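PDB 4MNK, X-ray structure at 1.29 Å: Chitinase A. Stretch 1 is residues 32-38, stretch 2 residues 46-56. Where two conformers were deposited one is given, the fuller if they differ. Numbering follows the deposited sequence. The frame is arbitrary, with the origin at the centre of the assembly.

Stretch 1, residues 32-38: YYAFAEL
Stretch 2 46-56: RVPPGSEKTAE

Stretch 1 runs as a strand from Tyr32 to Ala36 and leaves it through Glu37 and Leu38; stretch 2 begins extended at Arg46, turns through Pro48 to Ser51, and enters a helix at Glu52. The two meet at a single antiparallel bridge between Glu37 and Arg46, with their CA atoms 5.6 Å apart. Glu37 N donates to Arg46 O at 2.7 Å, and Arg46 N returns a longer bond to Glu37 O at 3.3 Å. Both residues are extended, at phi/psi -102/153 and -157/159. One residue further in, Ala36 CA lies 4.3 Å from Val47 CA, a close approach between backbones, with Ala36 CA also 3.5 Å from Arg46 O.

The same pair carries the charge. Glu37 and Arg46 both point CA-to-CB sideways, and both take chi1 p (67° and 63°), followed by a t chi2, so that each chain extends and its end comes nearer the other stretch. Arg46 stays t at chi3, with chi4 at -175°, and Glu37 has chi3 at -144°. The result is a salt bridge in which Glu37 OE1 sits at the guanidinium edge, near its plane: Arg46 NE reaches Glu37 OE1 at 2.6 Å and Arg46 NH1 reaches the same Glu37 OE1 at 3.0 Å, so one oxygen takes two N-H bonds. Glu37 OE2 lies 3.6 Å from Pro48 CA, placing the carboxylate beside the proline as well. Pro48 also packs against the strand backbone, its CD 3.5 Å from Phe35 O. Phe35 follows a cis peptide bond; its chi1 is m (-65°), and the end of its side chain leads away from stretch 2.

Tyr33 supplies the apolar half of the contact. It points toward stretch 2 with chi1 t (-176°) and chi2 106°, a conformation that lays the ring against Val47 and the first helical turn together. Tyr33 CE2 is 4.0 Å from Val47 CG1, and Tyr33 CZ is 4.0 Å from Ala55 CB; and the ring also comes within 3.6 Å of the helix backbone, measured from Tyr33 CE1 to Ala55 CA. Thr54 CG2 meets the ring edge, 4.0 Å from Tyr33 OH. Val47, chi1 m (-67°), also places CG1 4.5 Å from Ala36 CB.

The polar end of the tyrosine is served by water. Tyr33 OH and Ser51 OG, 3.8 Å apart, are bridged by one molecule, whose oxygen is 2.6 Å from Tyr33 OH and donates to Ser51 OG at 2.9 Å. Ser51 occupies the N-cap position but makes no side-chain capping bond; with chi1 p (70°), its OG instead donates to Pro48 O at 2.6 Å. Ser51 N also donates to Pro48 O, at 3.0 Å, closing a type II turn. Gly50, at phi/psi 102/-17, suits that turn because a CB there would jam against the preceding carbonyl. Ala55 N to Ser51 O, 3.1 Å, then starts the helical hydrogen bonding.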

# COMPACT_ATOMS: atom_id res chain seq x y z
N TYR A 32 6.40 -6.33 4.12
CA TYR A 32 5.58 -7.16 3.26
C TYR A 32 6.33 -7.55 2.00
O TYR A 32 7.04 -6.74 1.40
CB TYR A 32 4.32 -6.40 2.84
CG TYR A 32 3.23 -6.21 3.87
CD1 TYR A 32 3.49 -5.63 5.12
CD2 TYR A 32 1.92 -6.55 3.57
CE1 TYR A 32 2.46 -5.44 6.04
CE2 TYR A 32 0.90 -6.35 4.47
CZ TYR A 32 1.16 -5.79 5.70
OH TYR A 32 0.13 -5.59 6.58
N TYR A 33 6.15 -8.81 1.61
CA TYR A 33 6.59 -9.32 0.31
C TYR A 33 5.41 -9.19 -0.65
O TYR A 33 4.34 -9.74 -0.39
CB TYR A 33 7.01 -10.78 0.46
CG TYR A 33 7.57 -11.44 -0.79
CD1 TYR A 33 8.93 -11.70 -0.90
CD2 TYR A 33 6.73 -11.83 -1.84
CE1 TYR A 33 9.45 -12.31 -2.02
CE2 TYR A 33 7.26 -12.44 -2.98
CZ TYR A 33 8.62 -12.68 -3.05
OH TYR A 33 9.16 -13.30 -4.17
N ALA A 34 5.61 -8.48 -1.76
CA ALA A 34 4.56 -8.25 -2.76
C ALA A 34 5.02 -8.78 -4.12
O ALA A 34 6.04 -8.31 -4.63
CB ALA A 34 4.24 -6.76 -2.84
N PHE A 35 4.33 -9.75 -4.74
CA PHE A 35 3.08 -10.36 -4.30
C PHE A 35 3.11 -11.85 -4.61
O PHE A 35 3.74 -12.29 -5.58
CB PHE A 35 1.89 -9.79 -5.09
CG PHE A 35 1.63 -8.33 -4.86
CD1 PHE A 35 0.89 -7.90 -3.77
CD2 PHE A 35 2.09 -7.38 -5.78
CE1 PHE A 35 0.63 -6.55 -3.57
CE2 PHE A 35 1.83 -6.03 -5.59
CZ PHE A 35 1.11 -5.61 -4.48
N ALA A 36 2.40 -12.63 -3.80
CA ALA A 36 2.02 -13.98 -4.20
C ALA A 36 0.86 -13.87 -5.19
O ALA A 36 0.09 -12.90 -5.15
CB ALA A 36 1.61 -14.79 -2.99
N GLU A 37 0.75 -14.85 -6.08
CA GLU A 37 -0.29 -14.85 -7.11
C GLU A 37 -1.44 -15.80 -6.75
O GLU A 37 -1.25 -16.77 -6.01
CB GLU A 37 0.31 -15.22 -8.47
CG GLU A 37 0.81 -16.64 -8.58
CD GLU A 37 1.52 -16.92 -9.89
OE1 GLU A 37 1.39 -18.04 -10.41
OE2 GLU A 37 2.20 -16.01 -10.41
N LEU A 38 -2.63 -15.50 -7.27
CA LEU A 38 -3.83 -16.29 -6.98
C LEU A 38 -3.81 -17.65 -7.66
O LEU A 38 -4.37 -18.61 -7.13
CB LEU A 38 -5.09 -15.51 -7.37
CG LEU A 38 -5.59 -14.49 -6.34
CD1 LEU A 38 -4.71 -13.24 -6.28
CD2 LEU A 38 -7.03 -14.09 -6.63
N ARG A 46 0.50 -19.15 -4.59
CA ARG A 46 1.94 -19.40 -4.70
C ARG A 46 2.68 -18.11 -5.04
O ARG A 46 2.09 -17.18 -5.58
CB ARG A 46 2.19 -20.45 -5.79
CG ARG A 46 1.77 -19.99 -7.18
CD ARG A 46 1.99 -21.05 -8.23
NE ARG A 46 1.80 -20.50 -9.57
CZ ARG A 46 1.83 -21.21 -10.69
NH1 ARG A 46 1.65 -20.61 -11.86
NH2 ARG A 46 2.05 -22.52 -10.65
N VAL A 47 3.98 -18.06 -4.76
CA VAL A 47 4.79 -17.00 -5.36
C VAL A 47 5.02 -17.38 -6.82
O VAL A 47 4.99 -18.57 -7.16
CB VAL A 47 6.12 -16.73 -4.62
CG1 VAL A 47 5.85 -16.16 -3.24
CG2 VAL A 47 6.98 -17.98 -4.53
N PRO A 48 5.20 -16.37 -7.70
CA PRO A 48 5.49 -16.69 -9.10
C PRO A 48 6.58 -17.76 -9.20
O PRO A 48 7.65 -17.59 -8.62
CB PRO A 48 5.97 -15.35 -9.66
CG PRO A 48 5.22 -14.33 -8.86
CD PRO A 48 5.08 -14.92 -7.48
N PRO A 49 6.30 -18.88 -9.89
CA PRO A 49 7.32 -19.92 -10.06
C PRO A 49 8.64 -19.33 -10.55
O PRO A 49 8.66 -18.47 -11.43
CB PRO A 49 6.70 -20.85 -11.09
CG PRO A 49 5.25 -20.76 -10.80
CD PRO A 49 5.00 -19.31 -10.46
N GLY A 50 9.74 -19.79 -9.95
CA GLY A 50 11.06 -19.23 -10.22
C GLY A 50 11.54 -18.27 -9.14
O GLY A 50 12.73 -17.98 -9.06
N SER A 51 10.63 -17.79 -8.30
CA SER A 51 10.98 -16.85 -7.24
C SER A 51 10.85 -17.45 -5.84
O SER A 51 10.77 -16.72 -4.85
CB SER A 51 10.13 -15.58 -7.34
OG SER A 51 8.79 -15.85 -6.99
N GLU A 52 10.84 -18.78 -5.77
CA GLU A 52 10.76 -19.50 -4.49
C GLU A 52 11.92 -19.20 -3.54
O GLU A 52 11.71 -19.02 -2.34
CB GLU A 52 10.67 -21.02 -4.71
CG GLU A 52 9.31 -21.52 -5.18
CD GLU A 52 9.10 -21.44 -6.68
OE1 GLU A 52 9.99 -20.96 -7.42
OE2 GLU A 52 8.02 -21.88 -7.13
N LYS A 53 13.14 -19.13 -4.08
CA LYS A 53 14.30 -18.84 -3.24
C LYS A 53 14.24 -17.43 -2.65
O LYS A 53 14.51 -17.23 -1.46
CB LYS A 53 15.61 -19.06 -4.01
CG LYS A 53 16.87 -18.98 -3.14
CD LYS A 53 16.81 -19.92 -1.94
CE LYS A 53 18.15 -20.00 -1.22
NZ LYS A 53 18.00 -20.51 0.17
N THR A 54 13.86 -16.46 -3.47
CA THR A 54 13.70 -15.07 -3.03
C THR A 54 12.66 -14.96 -1.90
O THR A 54 12.90 -14.29 -0.89
CB THR A 54 13.34 -14.16 -4.22
OG1 THR A 54 14.39 -14.20 -5.18
CG2 THR A 54 13.13 -12.72 -3.76
N ALA A 55 11.53 -15.64 -2.07
CA ALA A 55 10.47 -15.63 -1.07
C ALA A 55 10.91 -16.27 0.25
O ALA A 55 10.62 -15.74 1.32
CB ALA A 55 9.23 -16.33 -1.60
N GLU A 56 11.62 -17.39 0.16
CA GLU A 56 12.12 -18.07 1.35
C GLU A 56 13.15 -17.23 2.10
O GLU A 56 13.13 -17.17 3.33
CB GLU A 56 12.73 -19.43 0.97
CG GLU A 56 13.33 -20.16 2.16
CD GLU A 56 14.14 -21.38 1.80
OE1 GLU A 56 14.61 -22.05 2.75
OE2 GLU A 56 14.33 -21.69 0.60
O HOH W 1 7.80 -13.24 -6.39